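Local atomic coordinates of transcriptional regulator, putative (Pseudomonas syringae pv. tomato, PDB entry 2R5F), a protein that probably acts as a DNA-binding transcription regulator of the SorC family whose sugar-binding domain is thought to sense a carbohydrate effector. Residues I63-S67 / Q91-G95. Residues are numbered along the deposited sequence.
Sequences ISSWS and QLLGG. With SO4 (sulfate ion), chain B.
Trp66 lays its indole along the strand end at Leu93 to Gly95, with chi1 m and chi2 near 69°. Leu93, t at chi1, sets its CG 3.6 Å from Trp66 CD1. The indole edge passes Leu93 O and Gly94 CA, with NE1 3.4 Å from that oxygen and 3.9 Å from that carbon. Trp66 CZ2 is 3.8 Å from Gly95 N.

The segments run roughly parallel, 27° apart end to end. Ile63 and Gln91 form a parallel bridge, CA to CA 5.5 Å, in extended conformation. Leu92 N donates to Ile63 O at 2.9 Å and 154°. The paths then diverge. Ser64 centres an inverse gamma turn and opens a type I turn to Ser67, where Ser67 N bonds Ser64 O at 3.1 Å. Leu92, at phi/psi -98/-2, breaks the second strand before Leu93 and Gly94 extend again.

Gln91, t at chi1 and chi2, runs its side chain forward beside its own backbone, and NE2 donates to Leu93 O at 3.0 Å. Its OE1 bonds Leu122 N. Ser65 OG sits 3.2 Å from Gln91 CG. Helix 101-115 packs on Ile63, Ser65, Trp66 and Gln91.

These are the C-terminal ends of neighbouring parallel strands 60-63 and 88-94 in a mixed sheet, consistent with a Rossmann-like domain. Ser67 N-caps helix 68-75: OG bonds Ile70 N and donates to sulfate O3 at 2.6 Å. Thr69, Lys236 and Ser68 N also bind this sulfate. Probably from the crystallisation medium, it may mark a sugar-phosphate site, as in SorC relatives. One backbone bond, a satisfied Gln91 amide and Trp66 against Leu93 thus join the strand ends beside the turn to Ser67.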
ATOM      1  N   ILE A  63      -1.579   3.073  -6.342  1.00 39.78           N
ATOM      2  CA  ILE A  63      -0.477   2.516  -5.553  1.00 40.58           C
ATOM      3  C   ILE A  63       0.393   3.617  -4.930  1.00 41.86           C
ATOM      4  O   ILE A  63       0.646   4.669  -5.538  1.00 40.09           O
ATOM      5  CB  ILE A  63       0.443   1.494  -6.315  1.00 41.45           C
ATOM      6  CG1 ILE A  63       1.276   2.168  -7.425  1.00 41.64           C
ATOM      7  CG2 ILE A  63      -0.328   0.281  -6.827  1.00 40.99           C
ATOM      8  CD1 ILE A  63       2.576   1.358  -7.808  1.00 40.47           C
ATOM      9  N   SER A  64       0.854   3.338  -3.718  1.00 42.68           N
ATOM     10  CA  SER A  64       1.860   4.157  -3.034  1.00 44.27           C
ATOM     11  C   SER A  64       3.240   3.896  -3.654  1.00 44.37           C
ATOM     12  O   SER A  64       3.992   3.026  -3.189  1.00 44.46           O
ATOM     13  CB  SER A  64       1.883   3.768  -1.552  1.00 43.69           C
ATOM     14  OG  SER A  64       2.604   4.746  -0.831  1.00 50.45           O
ATOM     15  N   SER A  65       3.593   4.628  -4.706  1.00 43.80           N
ATOM     16  CA  SER A  65       4.720   4.173  -5.518  1.00 44.81           C
ATOM     17  C   SER A  65       6.107   4.286  -4.851  1.00 44.60           C
ATOM     18  O   SER A  65       7.049   3.650  -5.302  1.00 44.94           O
ATOM     19  CB  SER A  65       4.704   4.812  -6.909  1.00 44.67           C
ATOM     20  OG  SER A  65       4.001   6.035  -6.864  1.00 47.26           O
ATOM     21  N   TRP A  66       6.219   5.054  -3.770  1.00 44.50           N
ATOM     22  CA  TRP A  66       7.498   5.147  -3.032  1.00 44.27           C
ATOM     23  C   TRP A  66       7.830   3.930  -2.140  1.00 43.43           C
ATOM     24  O   TRP A  66       8.921   3.845  -1.571  1.00 43.22           O
ATOM     25  CB  TRP A  66       7.566   6.442  -2.219  1.00 44.76           C
ATOM     26  CG  TRP A  66       7.631   7.693  -3.072  1.00 45.66           C
ATOM     27  CD1 TRP A  66       6.633   8.194  -3.844  1.00 45.84           C
ATOM     28  CD2 TRP A  66       8.747   8.593  -3.230  1.00 46.39           C
ATOM     29  NE1 TRP A  66       7.039   9.336  -4.476  1.00 46.74           N
ATOM     30  CE2 TRP A  66       8.331   9.616  -4.113  1.00 46.22           C
ATOM     31  CE3 TRP A  66      10.052   8.630  -2.717  1.00 47.01           C
ATOM     32  CZ2 TRP A  66       9.171  10.673  -4.497  1.00 46.25           C
ATOM     33  CZ3 TRP A  66      10.894   9.698  -3.090  1.00 46.44           C
ATOM     34  CH2 TRP A  66      10.447  10.698  -3.978  1.00 45.78           C
ATOM     35  N   SER A  67       6.892   3.000  -2.025  1.00 42.73           N
ATOM     36  CA  SER A  67       7.047   1.843  -1.155  1.00 42.57           C
ATOM     37  C   SER A  67       7.926   0.718  -1.732  1.00 41.69           C
ATOM     38  O   SER A  67       7.710   0.263  -2.847  1.00 40.80           O
ATOM     39  CB  SER A  67       5.663   1.318  -0.766  1.00 42.57           C
ATOM     40  OG  SER A  67       5.780   0.058  -0.129  1.00 45.55           O
ATOM     41  N   GLN A  91      -0.697   6.643  -9.771  1.00 36.72           N
ATOM     42  CA  GLN A  91       0.328   6.954  -8.793  1.00 37.58           C
ATOM     43  C   GLN A  91      -0.306   7.783  -7.683  1.00 38.04           C
ATOM     44  O   GLN A  91      -0.858   8.848  -7.964  1.00 37.96           O
ATOM     45  CB  GLN A  91       1.424   7.760  -9.465  1.00 37.09           C
ATOM     46  CG  GLN A  91       2.466   8.248  -8.500  1.00 37.82           C
ATOM     47  CD  GLN A  91       3.733   8.615  -9.212  1.00 37.14           C
ATOM     48  OE1 GLN A  91       3.777   8.602 -10.432  1.00 37.20           O
ATOM     49  NE2 GLN A  91       4.762   8.964  -8.460  1.00 36.14           N
ATOM     50  N   LEU A  92      -0.222   7.319  -6.432  1.00 38.97           N
ATOM     51  CA  LEU A  92      -0.944   7.991  -5.330  1.00 39.78           C
ATOM     52  C   LEU A  92      -0.115   8.950  -4.498  1.00 40.84           C
ATOM     53  O   LEU A  92      -0.649   9.545  -3.565  1.00 41.65           O
ATOM     54  CB  LEU A  92      -1.577   6.983  -4.380  1.00 39.64           C
ATOM     55  CG  LEU A  92      -2.688   6.042  -4.843  1.00 38.76           C
ATOM     56  CD1 LEU A  92      -3.052   5.166  -3.668  1.00 42.53           C
ATOM     57  CD2 LEU A  92      -3.900   6.754  -5.378  1.00 36.94           C
ATOM     58  N   LEU A  93       1.177   9.058  -4.800  1.00 41.83           N
ATOM     59  CA  LEU A  93       2.102   9.952  -4.092  1.00 43.07           C
ATOM     60  C   LEU A  93       3.245  10.305  -5.032  1.00 43.81           C
ATOM     61  O   LEU A  93       3.826   9.421  -5.670  1.00 43.79           O
ATOM     62  CB  LEU A  93       2.676   9.301  -2.818  1.00 43.35           C
ATOM     63  CG  LEU A  93       3.952   9.922  -2.183  1.00 42.48           C
ATOM     64  CD1 LEU A  93       3.821  11.394  -1.921  1.00 43.55           C
ATOM     65  CD2 LEU A  93       4.339   9.221  -0.883  1.00 43.84           C
ATOM     66  N   GLY A  94       3.565  11.590  -5.105  1.00 44.68           N
ATOM     67  CA  GLY A  94       4.667  12.068  -5.924  1.00 46.20           C
ATOM     68  C   GLY A  94       5.344  13.255  -5.263  1.00 47.42           C
ATOM     69  O   GLY A  94       4.694  14.057  -4.589  1.00 47.60           O
ATOM     70  N   GLY A  95       6.654  13.360  -5.462  1.00 48.27           N
ATOM     71  CA  GLY A  95       7.458  14.434  -4.899  1.00 49.15           C
ATOM     72  C   GLY A  95       8.554  14.793  -5.873  1.00 49.88           C
ATOM     73  O   GLY A  95       8.391  14.615  -7.080  1.00 50.53           O
TER
HETATM   74  S   SO4 B   1       8.073   0.567   2.712  1.00 46.20           S
HETATM   75  O1  SO4 B   1       8.196   1.110   4.058  1.00 47.22           O
HETATM   76  O2  SO4 B   1       8.755  -0.708   2.574  1.00 48.19           O
HETATM   77  O3  SO4 B   1       6.696   0.380   2.334  1.00 46.30           O
HETATM   78  O4  SO4 B   1       8.767   1.456   1.779  1.00 48.15           O